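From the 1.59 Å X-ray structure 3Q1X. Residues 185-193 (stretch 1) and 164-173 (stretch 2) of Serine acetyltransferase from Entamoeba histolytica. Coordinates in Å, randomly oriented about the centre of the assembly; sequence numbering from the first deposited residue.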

ATOM      1  N   VAL A 185       2.094 -11.841  -2.250  1.00 16.53           N
ATOM      2  CA  VAL A 185       2.305 -11.956  -3.689  1.00 16.88           C
ATOM      3  C   VAL A 185       1.939 -13.375  -4.103  1.00 17.36           C
ATOM      4  O   VAL A 185       2.474 -14.351  -3.570  1.00 17.90           O
ATOM      5  CB  VAL A 185       3.765 -11.615  -4.100  1.00 17.21           C
ATOM      6  CG1 VAL A 185       4.033 -11.983  -5.558  1.00 18.05           C
ATOM      7  CG2 VAL A 185       4.052 -10.141  -3.875  1.00 16.20           C
ATOM      8  N   ILE A 186       1.018 -13.485  -5.055  1.00 17.24           N
ATOM      9  CA  ILE A 186       0.566 -14.790  -5.537  1.00 17.42           C
ATOM     10  C   ILE A 186       0.666 -14.754  -7.068  1.00 17.73           C
ATOM     11  O   ILE A 186      -0.038 -13.986  -7.720  1.00 18.70           O
ATOM     12  CB  ILE A 186      -0.875 -15.125  -5.049  1.00 17.16           C
ATOM     13  CG1 ILE A 186      -0.962 -15.097  -3.511  1.00 17.00           C
ATOM     14  CG2 ILE A 186      -1.333 -16.476  -5.601  1.00 16.73           C
ATOM     15  CD1 ILE A 186      -2.354 -15.328  -2.963  1.00 15.84           C
ATOM     16  N   GLY A 187       1.556 -15.572  -7.625  1.00 18.07           N
ATOM     17  CA  GLY A 187       1.899 -15.519  -9.050  1.00 17.61           C
ATOM     18  C   GLY A 187       0.907 -16.093 -10.046  1.00 17.76           C
ATOM     19  O   GLY A 187      -0.064 -16.789  -9.695  1.00 17.72           O
ATOM     20  N   GLU A 188       1.180 -15.798 -11.314  1.00 17.72           N
ATOM     21  CA  GLU A 188       0.329 -16.164 -12.438  1.00 18.60           C
ATOM     22  C   GLU A 188      -0.045 -17.647 -12.504  1.00 18.81           C
ATOM     23  O   GLU A 188      -1.135 -17.999 -12.941  1.00 19.23           O
ATOM     24  CB  GLU A 188       1.017 -15.749 -13.740  1.00 18.19           C
ATOM     25  CG  GLU A 188       0.213 -16.057 -15.011  1.00 19.09           C
ATOM     26  CD  GLU A 188       0.794 -15.396 -16.251  1.00 19.25           C
ATOM     27  OE1 GLU A 188       0.066 -15.260 -17.259  1.00 20.69           O
ATOM     28  OE2 GLU A 188       1.971 -15.002 -16.220  1.00 19.28           O
ATOM     29  N   THR A 189       0.876 -18.516 -12.101  1.00 19.29           N
ATOM     30  CA  THR A 189       0.654 -19.949 -12.245  1.00 20.16           C
ATOM     31  C   THR A 189       0.546 -20.644 -10.893  1.00 20.29           C
ATOM     32  O   THR A 189       0.640 -21.871 -10.800  1.00 20.78           O
ATOM     33  CB  THR A 189       1.737 -20.622 -13.127  1.00 19.87           C
ATOM     34  OG1 THR A 189       2.991 -20.623 -12.439  1.00 21.01           O
ATOM     35  CG2 THR A 189       1.886 -19.882 -14.454  1.00 19.97           C
ATOM     36  N   ALA A 190       0.332 -19.853  -9.845  1.00 20.16           N
ATOM     37  CA  ALA A 190       0.083 -20.410  -8.519  1.00 20.07           C
ATOM     38  C   ALA A 190      -1.253 -21.145  -8.499  1.00 19.87           C
ATOM     39  O   ALA A 190      -2.217 -20.713  -9.125  1.00 20.16           O
ATOM     40  CB  ALA A 190       0.117 -19.318  -7.465  1.00 19.93           C
ATOM     41  N   ILE A 191      -1.300 -22.273  -7.804  1.00 20.00           N
ATOM     42  CA  ILE A 191      -2.545 -23.022  -7.619  1.00 20.53           C
ATOM     43  C   ILE A 191      -2.725 -23.229  -6.120  1.00 20.55           C
ATOM     44  O   ILE A 191      -1.822 -23.725  -5.451  1.00 21.48           O
ATOM     45  CB  ILE A 191      -2.511 -24.395  -8.357  1.00 20.29           C
ATOM     46  CG1 ILE A 191      -2.307 -24.198  -9.871  1.00 22.01           C
ATOM     47  CG2 ILE A 191      -3.747 -25.251  -8.005  1.00 20.27           C
ATOM     48  CD1 ILE A 191      -3.566 -24.151 -10.722  1.00 26.26           C
ATOM     49  N   ILE A 192      -3.890 -22.851  -5.600  1.00 20.47           N
ATOM     50  CA  ILE A 192      -4.135 -22.890  -4.163  1.00 20.27           C
ATOM     51  C   ILE A 192      -5.437 -23.629  -3.876  1.00 20.30           C
ATOM     52  O   ILE A 192      -6.477 -23.310  -4.443  1.00 20.53           O
ATOM     53  CB  ILE A 192      -4.216 -21.459  -3.560  1.00 20.23           C
ATOM     54  CG1 ILE A 192      -2.899 -20.711  -3.771  1.00 20.80           C
ATOM     55  CG2 ILE A 192      -4.593 -21.509  -2.085  1.00 19.88           C
ATOM     56  CD1 ILE A 192      -2.981 -19.217  -3.442  1.00 20.64           C
ATOM     57  N   GLY A 193      -5.382 -24.604  -2.979  1.00 20.30           N
ATOM     58  CA  GLY A 193      -6.555 -25.397  -2.650  1.00 20.64           C
ATOM     59  C   GLY A 193      -7.512 -24.703  -1.697  1.00 21.18           C
ATOM     60  O   GLY A 193      -7.434 -23.484  -1.484  1.00 20.78           O
TER
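Stretch 2 164-173: IDIHPGASIK

Stretch 2 runs parallel to stretch 1 as the neighbouring coil of the chain, and each repeats the same pattern: a two-residue strand, a type I turn (His167 to Ala170 in stretch 2, Gly187 to Ala190 in stretch 1) and a second two-residue strand. Asp165 and Ile166 pair with Val185 and Ile186, and Ser171 and Ile172 with Ile191 and Ile192, at CA-CA separations of 4.6 to 4.8 Å. In the first ladder Ile186 N donates to Asp165 O (2.8 Å) and Ile186 O accepts from His167 N (2.9 Å). The second begins with Ser171 N to Ala190 O (3.0 Å) and continues with Ile192 N to Ser171 O (2.8 Å) and Lys173 N to Ile192 O (2.9 Å). Between the ladders the turns stack, Gly169 CA lying 4.4 Å from Glu188 CA; a CB on Gly169 would point at Glu188 O and clash with it. A water bridges the turns, donating to Gly169 O and Ala190 O and accepting from Ser171 OG.

On one face of the sheet, Ile186 CD1 meets Ile166 CG1 (4.1 Å) and Ile192 CD1 meets Ile172 CG1 (4.0 Å), while Ile186 CG2 packs on Ala170 CB (3.8 Å). On the other, Ile191 CD1 approaches Ser171 OG (3.4 Å). At the turns, Glu188 covers a face of the His167 ring, its CG 3.4 Å from His167 NE2.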

ATOM      1  N   ILE A 164      -1.985  -6.085  -1.644  1.00 16.11           N
ATOM      2  CA  ILE A 164      -2.070  -7.514  -1.948  1.00 15.45           C
ATOM      3  C   ILE A 164      -1.954  -7.686  -3.467  1.00 15.88           C
ATOM      4  O   ILE A 164      -2.669  -7.025  -4.230  1.00 15.03           O
ATOM      5  CB  ILE A 164      -3.390  -8.132  -1.430  1.00 15.39           C
ATOM      6  CG1 ILE A 164      -3.536  -7.938   0.084  1.00 14.90           C
ATOM      7  CG2 ILE A 164      -3.495  -9.627  -1.812  1.00 15.27           C
ATOM      8  CD1 ILE A 164      -4.906  -8.307   0.610  1.00 17.35           C
ATOM      9  N   ASP A 165      -1.067  -8.584  -3.877  1.00 15.65           N
ATOM     10  CA  ASP A 165      -0.606  -8.695  -5.253  1.00 16.49           C
ATOM     11  C   ASP A 165      -0.923 -10.086  -5.769  1.00 16.87           C
ATOM     12  O   ASP A 165      -0.123 -11.004  -5.619  1.00 17.59           O
ATOM     13  CB  ASP A 165       0.911  -8.435  -5.304  1.00 17.01           C
ATOM     14  CG  ASP A 165       1.426  -8.162  -6.718  1.00 18.30           C
ATOM     15  OD1 ASP A 165       0.668  -8.307  -7.718  1.00 21.17           O
ATOM     16  OD2 ASP A 165       2.614  -7.778  -6.827  1.00 19.72           O
ATOM     17  N   ILE A 166      -2.095 -10.241  -6.372  1.00 16.84           N
ATOM     18  CA  ILE A 166      -2.555 -11.541  -6.838  1.00 17.20           C
ATOM     19  C   ILE A 166      -2.685 -11.468  -8.343  1.00 17.07           C
ATOM     20  O   ILE A 166      -3.512 -10.705  -8.857  1.00 17.84           O
ATOM     21  CB  ILE A 166      -3.938 -11.929  -6.236  1.00 16.26           C
ATOM     22  CG1 ILE A 166      -3.890 -11.962  -4.708  1.00 17.65           C
ATOM     23  CG2 ILE A 166      -4.394 -13.285  -6.792  1.00 17.78           C
ATOM     24  CD1 ILE A 166      -5.226 -12.315  -4.057  1.00 17.32           C
ATOM     25  N   HIS A 167      -1.866 -12.229  -9.057  1.00 16.79           N
ATOM     26  CA  HIS A 167      -1.977 -12.255 -10.511  1.00 16.95           C
ATOM     27  C   HIS A 167      -3.313 -12.876 -10.922  1.00 17.02           C
ATOM     28  O   HIS A 167      -3.708 -13.894 -10.347  1.00 17.46           O
ATOM     29  CB  HIS A 167      -0.829 -13.026 -11.159  1.00 16.41           C
ATOM     30  CG  HIS A 167      -0.784 -12.863 -12.642  1.00 16.39           C
ATOM     31  ND1 HIS A 167       0.085 -12.000 -13.273  1.00 17.46           N
ATOM     32  CD2 HIS A 167      -1.554 -13.402 -13.617  1.00 15.62           C
ATOM     33  CE1 HIS A 167      -0.123 -12.046 -14.577  1.00 13.62           C
ATOM     34  NE2 HIS A 167      -1.110 -12.891 -14.812  1.00 18.48           N
ATOM     35  N   PRO A 168      -4.025 -12.257 -11.893  1.00 17.61           N
ATOM     36  CA  PRO A 168      -5.323 -12.809 -12.291  1.00 17.64           C
ATOM     37  C   PRO A 168      -5.292 -14.266 -12.750  1.00 17.92           C
ATOM     38  O   PRO A 168      -6.332 -14.920 -12.749  1.00 17.52           O
ATOM     39  CB  PRO A 168      -5.767 -11.883 -13.440  1.00 17.55           C
ATOM     40  CG  PRO A 168      -4.509 -11.189 -13.898  1.00 17.83           C
ATOM     41  CD  PRO A 168      -3.744 -11.001 -12.617  1.00 17.45           C
ATOM     42  N   GLY A 169      -4.106 -14.755 -13.128  1.00 17.95           N
ATOM     43  CA  GLY A 169      -3.903 -16.158 -13.539  1.00 18.17           C
ATOM     44  C   GLY A 169      -3.925 -17.185 -12.416  1.00 18.10           C
ATOM     45  O   GLY A 169      -4.182 -18.364 -12.658  1.00 18.22           O
ATOM     46  N   ALA A 170      -3.662 -16.746 -11.187  1.00 18.10           N
ATOM     47  CA  ALA A 170      -3.675 -17.652 -10.038  1.00 18.29           C
ATOM     48  C   ALA A 170      -5.018 -18.362  -9.939  1.00 18.37           C
ATOM     49  O   ALA A 170      -6.062 -17.778 -10.231  1.00 18.42           O
ATOM     50  CB  ALA A 170      -3.370 -16.896  -8.753  1.00 18.12           C
ATOM     51  N   SER A 171      -4.976 -19.629  -9.549  1.00 19.02           N
ATOM     52  CA  SER A 171      -6.182 -20.421  -9.328  1.00 19.90           C
ATOM     53  C   SER A 171      -6.344 -20.653  -7.836  1.00 19.68           C
ATOM     54  O   SER A 171      -5.471 -21.232  -7.198  1.00 20.04           O
ATOM     55  CB  SER A 171      -6.101 -21.754 -10.077  1.00 20.29           C
ATOM     56  OG  SER A 171      -5.672 -21.555 -11.409  1.00 23.77           O
ATOM     57  N   ILE A 172      -7.454 -20.183  -7.272  1.00 19.43           N
ATOM     58  CA  ILE A 172      -7.662 -20.263  -5.827  1.00 18.98           C
ATOM     59  C   ILE A 172      -9.041 -20.828  -5.487  1.00 18.86           C
ATOM     60  O   ILE A 172     -10.072 -20.286  -5.904  1.00 17.85           O
ATOM     61  CB  ILE A 172      -7.458 -18.881  -5.125  1.00 18.86           C
ATOM     62  CG1 ILE A 172      -6.166 -18.198  -5.597  1.00 19.41           C
ATOM     63  CG2 ILE A 172      -7.453 -19.043  -3.612  1.00 18.69           C
ATOM     64  CD1 ILE A 172      -5.984 -16.773  -5.084  1.00 18.16           C
ATOM     65  N   LYS A 173      -9.056 -21.918  -4.723  1.00 18.89           N
ATOM     66  CA  LYS A 173     -10.304 -22.524  -4.283  1.00 19.48           C
ATOM     67  C   LYS A 173     -10.950 -21.728  -3.145  1.00 19.26           C
ATOM     68  O   LYS A 173     -10.438 -20.675  -2.761  1.00 19.15           O
ATOM     69  CB  LYS A 173     -10.089 -23.993  -3.903  1.00 20.00           C
ATOM     70  CG  LYS A 173      -9.687 -24.857  -5.105  1.00 21.19           C
ATOM     71  CD  LYS A 173      -9.844 -26.340  -4.818  1.00 24.74           C
ATOM     72  CE  LYS A 173      -9.594 -27.164  -6.075  1.00 26.26           C
ATOM     73  NZ  LYS A 173      -8.757 -28.376  -5.793  1.00 27.63           N
TER
HETATM   74  O   HOH W   1      -2.906 -20.826 -11.787  1.00 25.10           O